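Arginine--tRNA ligase (Campylobacter jejuni, PDB 3FNR) catalyses the ATP-dependent attachment of L-arginine to tRNA(Arg), yielding L-arginyl-tRNA(Arg), AMP and diphosphate. Local coordinates at residues His344-Gln349 with Ala408-Phe413; His348-Lys353 with Lys430-Val435; Pro400-Asn405 with Ala436-Thr441; Asn335-Ile340 with Thr441-Met446. The protein carries 1 engineered substitution. One frame throughout, in Å; residues are numbered along the deposited sequence.

Contact 1: residues His344-Gln349 with Ala408-Phe413; sequences HARIHQ and ANFHKF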
# COMPACT_ATOMS: atom_id res chain seq x y z
N HIS A 344 22.06 8.17 -7.92
CA HIS A 344 22.05 9.09 -6.80
C HIS A 344 23.39 9.10 -6.05
O HIS A 344 23.91 10.17 -5.72
CB HIS A 344 20.90 8.73 -5.84
CG HIS A 344 20.68 9.74 -4.76
ND1 HIS A 344 21.28 9.65 -3.52
CD2 HIS A 344 19.95 10.87 -4.74
CE1 HIS A 344 20.92 10.68 -2.78
NE2 HIS A 344 20.11 11.44 -3.50
N ALA A 345 23.94 7.91 -5.80
CA ALA A 345 25.24 7.75 -5.12
C ALA A 345 26.41 8.29 -5.96
O ALA A 345 27.34 8.88 -5.41
CB ALA A 345 25.47 6.29 -4.78
N ARG A 346 26.34 8.09 -7.27
CA ARG A 346 27.35 8.59 -8.20
C ARG A 346 27.44 10.12 -8.16
O ARG A 346 28.54 10.68 -8.21
CB ARG A 346 27.05 8.08 -9.61
CG ARG A 346 28.28 7.79 -10.43
CD ARG A 346 28.31 6.40 -11.03
NE ARG A 346 27.63 6.30 -12.32
CZ ARG A 346 28.18 6.54 -13.51
NH1 ARG A 346 29.45 6.94 -13.61
NH2 ARG A 346 27.46 6.39 -14.61
N ILE A 347 26.28 10.77 -8.03
CA ILE A 347 26.20 12.24 -7.89
C ILE A 347 26.81 12.69 -6.56
O ILE A 347 27.58 13.65 -6.53
CB ILE A 347 24.74 12.75 -8.00
CG1 ILE A 347 24.22 12.53 -9.42
CG2 ILE A 347 24.64 14.24 -7.65
CD1 ILE A 347 22.74 12.41 -9.57
N HIS A 348 26.45 12.00 -5.49
CA HIS A 348 26.98 12.30 -4.15
C HIS A 348 28.51 12.21 -4.12
O HIS A 348 29.17 13.05 -3.50
CB HIS A 348 26.36 11.36 -3.11
CG HIS A 348 26.75 11.69 -1.70
ND1 HIS A 348 26.13 12.68 -0.97
CD2 HIS A 348 27.71 11.17 -0.90
CE1 HIS A 348 26.68 12.75 0.23
NE2 HIS A 348 27.64 11.85 0.30
N GLN A 349 29.06 11.21 -4.80
CA GLN A 349 30.50 10.99 -4.86
C GLN A 349 31.26 12.01 -5.70
O GLN A 349 32.35 12.42 -5.32
CB GLN A 349 30.81 9.56 -5.33
CG GLN A 349 31.14 8.59 -4.19
CD GLN A 349 30.09 8.56 -3.08
OE1 GLN A 349 30.28 9.14 -2.00
NE2 GLN A 349 28.98 7.88 -3.33
N ALA A 408 18.88 5.87 -16.23
CA ALA A 408 19.53 5.45 -17.46
C ALA A 408 20.19 6.63 -18.16
O ALA A 408 21.38 6.57 -18.49
CB ALA A 408 18.51 4.79 -18.39
N ASN A 409 19.42 7.70 -18.35
CA ASN A 409 19.90 8.91 -18.99
C ASN A 409 21.00 9.62 -18.21
O ASN A 409 21.96 10.09 -18.82
CB ASN A 409 18.75 9.86 -19.28
CG ASN A 409 17.79 9.29 -20.29
OD1 ASN A 409 18.19 8.59 -21.21
ND2 ASN A 409 16.51 9.58 -20.12
N PHE A 410 20.88 9.67 -16.88
CA PHE A 410 21.96 10.21 -16.06
C PHE A 410 23.25 9.43 -16.25
O PHE A 410 24.29 10.02 -16.54
CB PHE A 410 21.64 10.24 -14.56
CG PHE A 410 22.86 10.48 -13.71
CD1 PHE A 410 23.41 11.75 -13.63
CD2 PHE A 410 23.49 9.43 -13.04
CE1 PHE A 410 24.56 11.98 -12.88
CE2 PHE A 410 24.63 9.65 -12.28
CZ PHE A 410 25.17 10.92 -12.21
N HIS A 411 23.18 8.11 -16.04
CA HIS A 411 24.34 7.25 -16.12
C HIS A 411 25.07 7.44 -17.44
O HIS A 411 26.27 7.65 -17.45
CB HIS A 411 23.95 5.77 -15.94
CG HIS A 411 23.72 5.38 -14.51
ND1 HIS A 411 24.69 5.52 -13.53
CD2 HIS A 411 22.65 4.83 -13.89
CE1 HIS A 411 24.22 5.09 -12.38
NE2 HIS A 411 22.98 4.66 -12.56
N LYS A 412 24.31 7.41 -18.53
CA LYS A 412 24.85 7.58 -19.86
C LYS A 412 25.50 8.97 -20.01
O LYS A 412 26.62 9.08 -20.51
CB LYS A 412 23.78 7.34 -20.92
CG LYS A 412 24.35 7.13 -22.31
CD LYS A 412 23.39 7.57 -23.41
CE LYS A 412 23.94 7.19 -24.79
NZ LYS A 412 25.33 7.66 -25.02
N PHE A 413 24.82 10.01 -19.55
CA PHE A 413 25.39 11.35 -19.57
C PHE A 413 26.72 11.45 -18.82
O PHE A 413 27.70 11.96 -19.36
CB PHE A 413 24.42 12.40 -19.03
CG PHE A 413 24.94 13.81 -19.11
CD1 PHE A 413 25.47 14.44 -17.99
CD2 PHE A 413 24.91 14.50 -20.32
CE1 PHE A 413 25.96 15.75 -18.09
CE2 PHE A 413 25.38 15.80 -20.42
CZ PHE A 413 25.91 16.43 -19.32

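Contact 2: residues His348-Lys353 with Lys430-Val435; sequences HQVFAK and KLFSLV. With SO4 (sulfate ion), chain D.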
# COMPACT_ATOMS: atom_id res chain seq x y z
N HIS A 348 26.45 12.00 -5.49
CA HIS A 348 26.98 12.30 -4.15
C HIS A 348 28.51 12.21 -4.12
O HIS A 348 29.17 13.05 -3.50
CB HIS A 348 26.36 11.36 -3.11
CG HIS A 348 26.75 11.69 -1.70
ND1 HIS A 348 26.13 12.68 -0.97
CD2 HIS A 348 27.71 11.17 -0.90
CE1 HIS A 348 26.68 12.75 0.23
NE2 HIS A 348 27.64 11.85 0.30
N GLN A 349 29.06 11.21 -4.80
CA GLN A 349 30.50 10.99 -4.86
C GLN A 349 31.26 12.01 -5.70
O GLN A 349 32.35 12.42 -5.32
CB GLN A 349 30.81 9.56 -5.33
CG GLN A 349 31.14 8.59 -4.19
CD GLN A 349 30.09 8.56 -3.08
OE1 GLN A 349 30.28 9.14 -2.00
NE2 GLN A 349 28.98 7.88 -3.33
N VAL A 350 30.69 12.42 -6.84
CA VAL A 350 31.33 13.43 -7.68
C VAL A 350 31.40 14.79 -6.97
O VAL A 350 32.37 15.54 -7.14
CB VAL A 350 30.74 13.49 -9.14
CG1 VAL A 350 29.36 14.13 -9.19
CG2 VAL A 350 31.68 14.22 -10.08
N PHE A 351 30.42 15.08 -6.12
CA PHE A 351 30.44 16.29 -5.29
C PHE A 351 31.54 16.25 -4.22
O PHE A 351 32.11 17.29 -3.87
CB PHE A 351 29.08 16.51 -4.62
CG PHE A 351 28.17 17.42 -5.39
CD1 PHE A 351 28.20 18.79 -5.19
CD2 PHE A 351 27.27 16.90 -6.31
CE1 PHE A 351 27.36 19.63 -5.89
CE2 PHE A 351 26.42 17.74 -7.03
CZ PHE A 351 26.46 19.11 -6.81
N ALA A 352 31.80 15.05 -3.71
CA ALA A 352 32.84 14.83 -2.71
C ALA A 352 34.21 14.91 -3.37
O ALA A 352 35.16 15.46 -2.80
CB ALA A 352 32.66 13.49 -2.03
N LYS A 353 34.30 14.37 -4.59
CA LYS A 353 35.52 14.41 -5.40
C LYS A 353 35.91 15.86 -5.75
O LYS A 353 37.09 16.22 -5.70
CB LYS A 353 35.31 13.58 -6.67
CG LYS A 353 36.52 13.44 -7.58
CD LYS A 353 36.19 12.61 -8.82
CE LYS A 353 37.34 12.61 -9.83
NZ LYS A 353 37.24 11.48 -10.80
N LYS A 430 25.54 21.35 -10.78
CA LYS A 430 24.20 21.89 -10.50
C LYS A 430 23.13 21.03 -11.19
O LYS A 430 22.10 20.71 -10.58
CB LYS A 430 24.07 23.34 -10.94
CG LYS A 430 22.80 24.04 -10.44
CD LYS A 430 22.66 25.44 -11.03
CE LYS A 430 21.28 26.01 -10.80
NZ LYS A 430 21.22 27.45 -11.19
N LEU A 431 23.40 20.66 -12.44
CA LEU A 431 22.58 19.72 -13.16
C LEU A 431 22.41 18.46 -12.32
O LEU A 431 21.28 18.03 -12.07
CB LEU A 431 23.19 19.37 -14.52
CG LEU A 431 22.49 18.27 -15.31
CD1 LEU A 431 21.06 18.65 -15.61
CD2 LEU A 431 23.21 17.97 -16.60
N PHE A 432 23.53 17.89 -11.88
CA PHE A 432 23.53 16.64 -11.12
C PHE A 432 22.75 16.76 -9.82
O PHE A 432 22.03 15.84 -9.44
CB PHE A 432 24.96 16.17 -10.84
CG PHE A 432 25.68 15.58 -12.03
CD1 PHE A 432 26.82 14.81 -11.84
CD2 PHE A 432 25.21 15.77 -13.34
CE1 PHE A 432 27.49 14.26 -12.92
CE2 PHE A 432 25.88 15.23 -14.43
CZ PHE A 432 27.02 14.47 -14.22
N SER A 433 22.86 17.92 -9.17
CA SER A 433 22.19 18.16 -7.89
C SER A 433 20.69 18.12 -8.06
O SER A 433 19.96 17.70 -7.15
CB SER A 433 22.62 19.49 -7.27
OG SER A 433 22.01 20.58 -7.94
N LEU A 434 20.23 18.54 -9.23
CA LEU A 434 18.82 18.49 -9.55
C LEU A 434 18.32 17.08 -9.88
O LEU A 434 17.21 16.71 -9.51
CB LEU A 434 18.53 19.45 -10.69
CG LEU A 434 17.08 19.82 -10.94
CD1 LEU A 434 16.47 20.58 -9.76
CD2 LEU A 434 17.06 20.65 -12.17
N VAL A 435 19.15 16.29 -10.57
CA VAL A 435 18.86 14.87 -10.83
C VAL A 435 18.78 14.08 -9.51
O VAL A 435 17.85 13.30 -9.30
CB VAL A 435 19.91 14.24 -11.78
CG1 VAL A 435 19.63 12.76 -12.03
CG2 VAL A 435 19.94 15.00 -13.12
S SO4 D . 34.76 12.86 -13.31
O1 SO4 D . 34.87 14.20 -12.75
O2 SO4 D . 34.15 11.99 -12.31
O3 SO4 D . 33.96 12.88 -14.53
O4 SO4 D . 36.09 12.38 -13.65

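Contact 3: residues Pro400-Asn405 with Ala436-Thr441; sequences PDYLKN and ALSIKT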
# COMPACT_ATOMS: atom_id res chain seq x y z
N PRO A 400 8.01 4.54 -10.91
CA PRO A 400 9.19 3.73 -11.29
C PRO A 400 9.67 3.91 -12.74
O PRO A 400 10.88 3.92 -12.97
CB PRO A 400 8.71 2.28 -11.08
CG PRO A 400 7.59 2.37 -10.14
CD PRO A 400 6.94 3.69 -10.34
N ASP A 401 8.74 4.03 -13.69
CA ASP A 401 9.09 4.25 -15.10
C ASP A 401 9.91 5.53 -15.32
O ASP A 401 10.87 5.53 -16.09
CB ASP A 401 7.84 4.32 -15.98
CG ASP A 401 7.16 2.96 -16.15
OD1 ASP A 401 6.04 2.95 -16.71
OD2 ASP A 401 7.73 1.93 -15.72
N TYR A 402 9.50 6.61 -14.65
CA TYR A 402 10.18 7.89 -14.72
C TYR A 402 11.61 7.74 -14.20
O TYR A 402 12.56 8.21 -14.82
CB TYR A 402 9.43 8.95 -13.88
CG TYR A 402 10.21 10.23 -13.64
CD1 TYR A 402 10.24 11.24 -14.60
CD2 TYR A 402 10.93 10.43 -12.46
CE1 TYR A 402 10.97 12.42 -14.39
CE2 TYR A 402 11.66 11.59 -12.25
CZ TYR A 402 11.68 12.58 -13.21
OH TYR A 402 12.40 13.73 -12.98
N LEU A 403 11.72 7.07 -13.06
CA LEU A 403 12.96 6.93 -12.33
C LEU A 403 13.95 6.06 -13.08
O LEU A 403 15.14 6.38 -13.13
CB LEU A 403 12.65 6.33 -10.97
CG LEU A 403 13.05 7.06 -9.70
CD1 LEU A 403 13.15 8.57 -9.87
CD2 LEU A 403 12.06 6.69 -8.63
N LYS A 404 13.45 4.97 -13.66
CA LYS A 404 14.22 4.08 -14.53
C LYS A 404 14.88 4.84 -15.67
O LYS A 404 16.08 4.73 -15.89
CB LYS A 404 13.31 3.01 -15.13
CG LYS A 404 13.46 1.64 -14.54
CD LYS A 404 12.85 0.57 -15.46
CE LYS A 404 11.35 0.79 -15.71
NZ LYS A 404 10.75 -0.27 -16.56
N ASN A 405 14.07 5.60 -16.40
CA ASN A 405 14.55 6.36 -17.53
C ASN A 405 15.50 7.48 -17.12
O ASN A 405 16.49 7.73 -17.80
CB ASN A 405 13.37 6.91 -18.34
CG ASN A 405 12.53 5.81 -18.97
OD1 ASN A 405 13.05 4.78 -19.41
ND2 ASN A 405 11.22 6.03 -19.01
N ALA A 436 19.74 14.31 -8.62
CA ALA A 436 19.73 13.70 -7.30
C ALA A 436 18.45 14.03 -6.54
O ALA A 436 17.91 13.18 -5.84
CB ALA A 436 20.96 14.13 -6.51
N LEU A 437 17.97 15.26 -6.70
CA LEU A 437 16.78 15.73 -6.00
C LEU A 437 15.50 15.06 -6.51
O LEU A 437 14.65 14.69 -5.70
CB LEU A 437 16.67 17.26 -6.09
CG LEU A 437 15.46 17.95 -5.44
CD1 LEU A 437 15.38 17.69 -3.93
CD2 LEU A 437 15.45 19.43 -5.74
N SER A 438 15.38 14.89 -7.82
CA SER A 438 14.26 14.17 -8.43
C SER A 438 14.25 12.70 -8.03
O SER A 438 13.18 12.14 -7.79
CB SER A 438 14.30 14.30 -9.95
OG SER A 438 14.12 15.65 -10.33
N ILE A 439 15.42 12.08 -7.96
CA ILE A 439 15.53 10.68 -7.57
C ILE A 439 15.04 10.52 -6.13
O ILE A 439 14.14 9.70 -5.86
CB ILE A 439 16.97 10.13 -7.77
CG1 ILE A 439 17.24 9.92 -9.26
CG2 ILE A 439 17.19 8.82 -7.01
CD1 ILE A 439 18.67 9.60 -9.61
N LYS A 440 15.57 11.36 -5.25
CA LYS A 440 15.24 11.38 -3.82
C LYS A 440 13.75 11.65 -3.56
O LYS A 440 13.11 10.92 -2.80
CB LYS A 440 16.10 12.42 -3.10
CG LYS A 440 15.81 12.55 -1.62
CD LYS A 440 17.05 12.98 -0.86
CE LYS A 440 16.99 14.44 -0.49
NZ LYS A 440 16.28 14.58 0.81
N THR A 441 13.22 12.69 -4.19
CA THR A 441 11.81 13.03 -4.09
C THR A 441 10.91 11.86 -4.51
O THR A 441 10.14 11.36 -3.70
CB THR A 441 11.48 14.30 -4.90
OG1 THR A 441 12.29 15.39 -4.43
CG2 THR A 441 10.00 14.68 -4.78

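Contact 4: residues Asn335-Ile340 with Thr441-Met446; sequences NPVYYI and TAFSLM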
# COMPACT_ATOMS: atom_id res chain seq x y z
N ASN A 335 18.54 -4.63 -12.32
CA ASN A 335 18.14 -4.37 -10.94
C ASN A 335 17.87 -2.87 -10.76
O ASN A 335 18.78 -2.11 -10.42
CB ASN A 335 19.19 -4.86 -9.93
CG ASN A 335 18.75 -4.72 -8.47
OD1 ASN A 335 17.63 -4.30 -8.17
ND2 ASN A 335 19.64 -5.08 -7.56
N PRO A 336 16.61 -2.46 -10.99
CA PRO A 336 16.32 -1.03 -11.08
C PRO A 336 16.55 -0.28 -9.78
O PRO A 336 16.99 0.85 -9.82
CB PRO A 336 14.84 -1.01 -11.49
CG PRO A 336 14.56 -2.38 -12.04
CD PRO A 336 15.39 -3.26 -11.17
N VAL A 337 16.30 -0.91 -8.63
CA VAL A 337 16.57 -0.26 -7.34
C VAL A 337 18.05 0.07 -7.18
O VAL A 337 18.39 1.19 -6.76
CB VAL A 337 16.10 -1.11 -6.13
CG1 VAL A 337 16.02 -0.24 -4.86
CG2 VAL A 337 14.77 -1.79 -6.43
N TYR A 338 18.92 -0.89 -7.51
CA TYR A 338 20.37 -0.68 -7.47
C TYR A 338 20.73 0.46 -8.40
O TYR A 338 21.41 1.40 -8.01
CB TYR A 338 21.15 -1.94 -7.91
CG TYR A 338 22.63 -1.67 -8.17
CD1 TYR A 338 23.10 -1.37 -9.46
CD2 TYR A 338 23.56 -1.71 -7.13
CE1 TYR A 338 24.45 -1.09 -9.70
CE2 TYR A 338 24.92 -1.45 -7.36
CZ TYR A 338 25.35 -1.15 -8.65
OH TYR A 338 26.68 -0.89 -8.88
N TYR A 339 20.25 0.34 -9.63
CA TYR A 339 20.62 1.21 -10.73
C TYR A 339 20.21 2.66 -10.48
O TYR A 339 21.00 3.58 -10.72
CB TYR A 339 19.98 0.66 -12.02
CG TYR A 339 20.60 1.19 -13.30
CD1 TYR A 339 19.81 1.84 -14.25
CD2 TYR A 339 21.96 1.02 -13.57
CE1 TYR A 339 20.36 2.32 -15.43
CE2 TYR A 339 22.53 1.50 -14.76
CZ TYR A 339 21.71 2.14 -15.68
OH TYR A 339 22.23 2.62 -16.86
N ILE A 340 19.00 2.84 -9.94
CA ILE A 340 18.50 4.17 -9.61
C ILE A 340 19.29 4.74 -8.43
O ILE A 340 19.76 5.88 -8.50
CB ILE A 340 16.97 4.19 -9.35
CG1 ILE A 340 16.21 3.81 -10.63
CG2 ILE A 340 16.53 5.57 -8.90
CD1 ILE A 340 14.80 3.27 -10.40
N THR A 441 13.22 12.69 -4.19
CA THR A 441 11.81 13.03 -4.09
C THR A 441 10.91 11.86 -4.51
O THR A 441 10.14 11.36 -3.70
CB THR A 441 11.48 14.30 -4.90
OG1 THR A 441 12.29 15.39 -4.43
CG2 THR A 441 10.00 14.68 -4.78
N ALA A 442 11.05 11.40 -5.76
CA ALA A 442 10.20 10.34 -6.29
C ALA A 442 10.30 9.06 -5.46
O ALA A 442 9.27 8.45 -5.13
CB ALA A 442 10.53 10.06 -7.74
N PHE A 443 11.54 8.67 -5.13
CA PHE A 443 11.80 7.51 -4.27
C PHE A 443 11.10 7.62 -2.91
O PHE A 443 10.56 6.63 -2.44
CB PHE A 443 13.30 7.32 -4.03
CG PHE A 443 13.90 6.14 -4.74
CD1 PHE A 443 15.28 5.93 -4.70
CD2 PHE A 443 13.11 5.23 -5.44
CE1 PHE A 443 15.85 4.84 -5.34
CE2 PHE A 443 13.68 4.15 -6.08
CZ PHE A 443 15.05 3.94 -6.03
N SER A 444 11.12 8.80 -2.30
CA SER A 444 10.52 8.97 -0.96
C SER A 444 9.00 8.75 -0.97
O SER A 444 8.43 8.29 0.03
CB SER A 444 10.86 10.33 -0.36
OG SER A 444 10.17 11.37 -1.02
N LEU A 445 8.37 9.05 -2.11
CA LEU A 445 6.93 8.82 -2.29
C LEU A 445 6.62 7.34 -2.47
O LEU A 445 5.47 6.92 -2.32
CB LEU A 445 6.40 9.62 -3.50
CG LEU A 445 6.59 11.13 -3.44
CD1 LEU A 445 6.02 11.81 -4.70
CD2 LEU A 445 5.98 11.74 -2.17
N MET A 446 7.66 6.57 -2.79
CA MET A 446 7.58 5.10 -2.84
C MET A 446 8.05 4.48 -1.52
O MET A 446 8.18 3.26 -1.42
CB MET A 446 8.45 4.56 -3.99
CG MET A 446 8.01 4.94 -5.41
SD MET A 446 9.16 4.36 -6.68
CE MET A 446 9.23 2.61 -6.40

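Contact 1: residues His344-Gln349 with Ala408-Phe413
Arg346 and His411 form the polar half of this contact, which joins helix 336-353 to helix 398-416. Two guanidinium nitrogens converge on one ring nitrogen: NH2 of Arg346 lies 3.1 Å from ND1 of His411, with an N-H...N angle of 156°, and NE of Arg346 follows at 3.3 Å from the same ND1. Guanidinium and imidazole planes are only 9° apart, so the side-on grip is nearly flat; as both arginine nitrogens are donors, ND1 of His411 is the acceptor. The other ring nitrogen, NE2, is bonded to the carbonyl oxygen of Tyr339, and Arg346 NH2 also reaches Asn415; both groups are thus fixed in rotation from more than one side.

Apolar packing makes up the rest. CG of Phe410 stands anti to its backbone nitrogen, which carries the ring across to Ile347. Ile347 lays CD1 over one face of that ring, a CH-pi contact 4.0 Å from the centroid, while its CG1 presses to 3.4 Å of Phe410 CZ. At the ring edge sits CB of Arg346, 3.9 Å from Phe410 CE2.

The short helix axes pass 10.9 Å apart at 39°, a packing of like-directed helices within the all-helical DALR anticodon-binding domain characteristic of arginyl-tRNA synthetases.

Contact 2: residues His348-Lys353 with Lys430-Val435
Val350 meets Phe432 inside the helical bundle of the DALR anticodon-binding domain, where helix 336-353 and helix 425-445 run roughly antiparallel. Their short axes stand 147° apart in direction and approach to 10.5 Å, a spacing bridged mainly by side chains.

Val350 can be followed outward from CB, whose bond from CA points toward the partner helix. CG1 occupies the position between backbone N and carbonyl carbon (chi1 74°), and this rotation directs it to the edge of the Phe432 ring, near the ring plane, 3.7 Å from CD1 of Phe432. CE1 of Phe432 is the next atom it meets. The second branch, CG2, is turned to a sulfate ion and lies 4.0 Å from its O2. That ion, probably from the crystallisation liquor, is also held by NZ of Lys353, 3.2 Å from sulfate O4, through an extended chain, and by Tyr414 OH and the backbone nitrogens of Val419 and Val420.

Phe351 supplies the other apolar touch. The leading atom of its ring, CZ, comes to 3.9 Å from CB of Ser433, and CE2 lies 4.4 Å from CB of Phe432. Phe432 itself is further enclosed by edge-to-face meetings with Phe410 and Tyr414 of helix 398-416, which places the contact in an aromatic core shared by three helices.

Ser433 keeps its polar end within its own helix: OG donates to the carbonyl oxygen of Lys430 at 2.6 Å, and that oxygen also accepts from the backbone N of Leu434.

Contact 3: residues Pro400-Asn405 with Ala436-Thr441
The Tyr402 ring is met at its edge, near its plane, by CB of Ser438; Leu383 and Val386 of helix 383-393 also touch this side chain. The approach is made by the phenol oxygen, with OH of Tyr402 lying 3.6 Å from CB of Ser438. CG of Tyr402 stands anti to the backbone N (chi1 167°), which carries the ring across to the second helix. The two hydroxyls come close but take separate partners: Tyr402 OH is bonded to the carbonyl oxygen of Glu379, and Ser438 OG to that of Ala380, so consecutive carbonyls of one neighbouring segment satisfy two buried polar groups.

This is antiparallel helix packing within the DALR anticodon-binding domain, helix 398-416 against helix 425-445, with short axes 10.5 Å apart and directions differing by 151°. The closest backbone approach pairs Leu403 with Ile439, their CA atoms 6.6 Å apart.

Leu403 works through one branch. Its CD1 rests 3.9 Å from CA of Ile439 and 4.1 Å from the carbonyl oxygen of Ser438, reaching the backbone itself, while CG1 of Ile439 stays at 4.4 Å from Leu403 CD1. Ile340 of helix 336-353 packs on the same leucine, and Ala343 on Ile439.

Contact 4: residues Asn335-Ile340 with Thr441-Met446
The start of helix 336-353 packs here on the last turns of helix 425-445, in the helical bundle of the DALR anticodon-binding domain, at its end near helix 305-311 of the catalytic domain, whose Tyr310 touches Val337.

One aromatic ring makes the whole contact from the side of residues 441-446. Phe443 reaches across with the far end of its ring, and CZ of Phe443 comes to 3.6 Å from CG2 of Ile340; CE1 of Phe443 is almost as near to that methyl, and Ile340 CB lies close behind it. The methyl approaches the ring obliquely. Ile340 turns CG2 anti to its own backbone N, with CG1 beside that nitrogen (chi1 -64°), which sets the short branch rather than the longer one against the ring.

Val337, one turn earlier, completes the touch more loosely: its CG1 is 4.4 Å from CZ of Phe443, and its carbonyl oxygen sits at the ring edge. The CA atoms of Ile340 and Phe443 remain 9.2 Å apart, so the gap is spanned largely by side chains. Leu403 of helix 398-416 also packs on Phe443, so a third helix closes on this aromatic side chain.

Near the C-terminal end of helix 425-445, Ser444 OG donates to the carbonyl oxygen of Thr441 at 2.7 Å.

Overall arrangement
Three helices supply nearly every residue of the segments: 336-353, 398-416 and 425-445. Contact 1 joins the first to the second, contact 3 the second to the third, and contacts 2 and 4 the first to the third at two levels, their centres about 17 Å apart. Along the chain, contact 4 spans the widest interval and encloses the other three. Contacts 3 and 4 are the closest pair, with centres about 6 Å apart, sharing Thr441; contacts 1 and 2 lie about 8 Å apart and share His348 and Gln349. Each pair of helices is therefore tied directly, consistent with one packed core extending outward, the centre of contact 4 about 16 Å and that of contact 2 about 32 Å from the chain's centre.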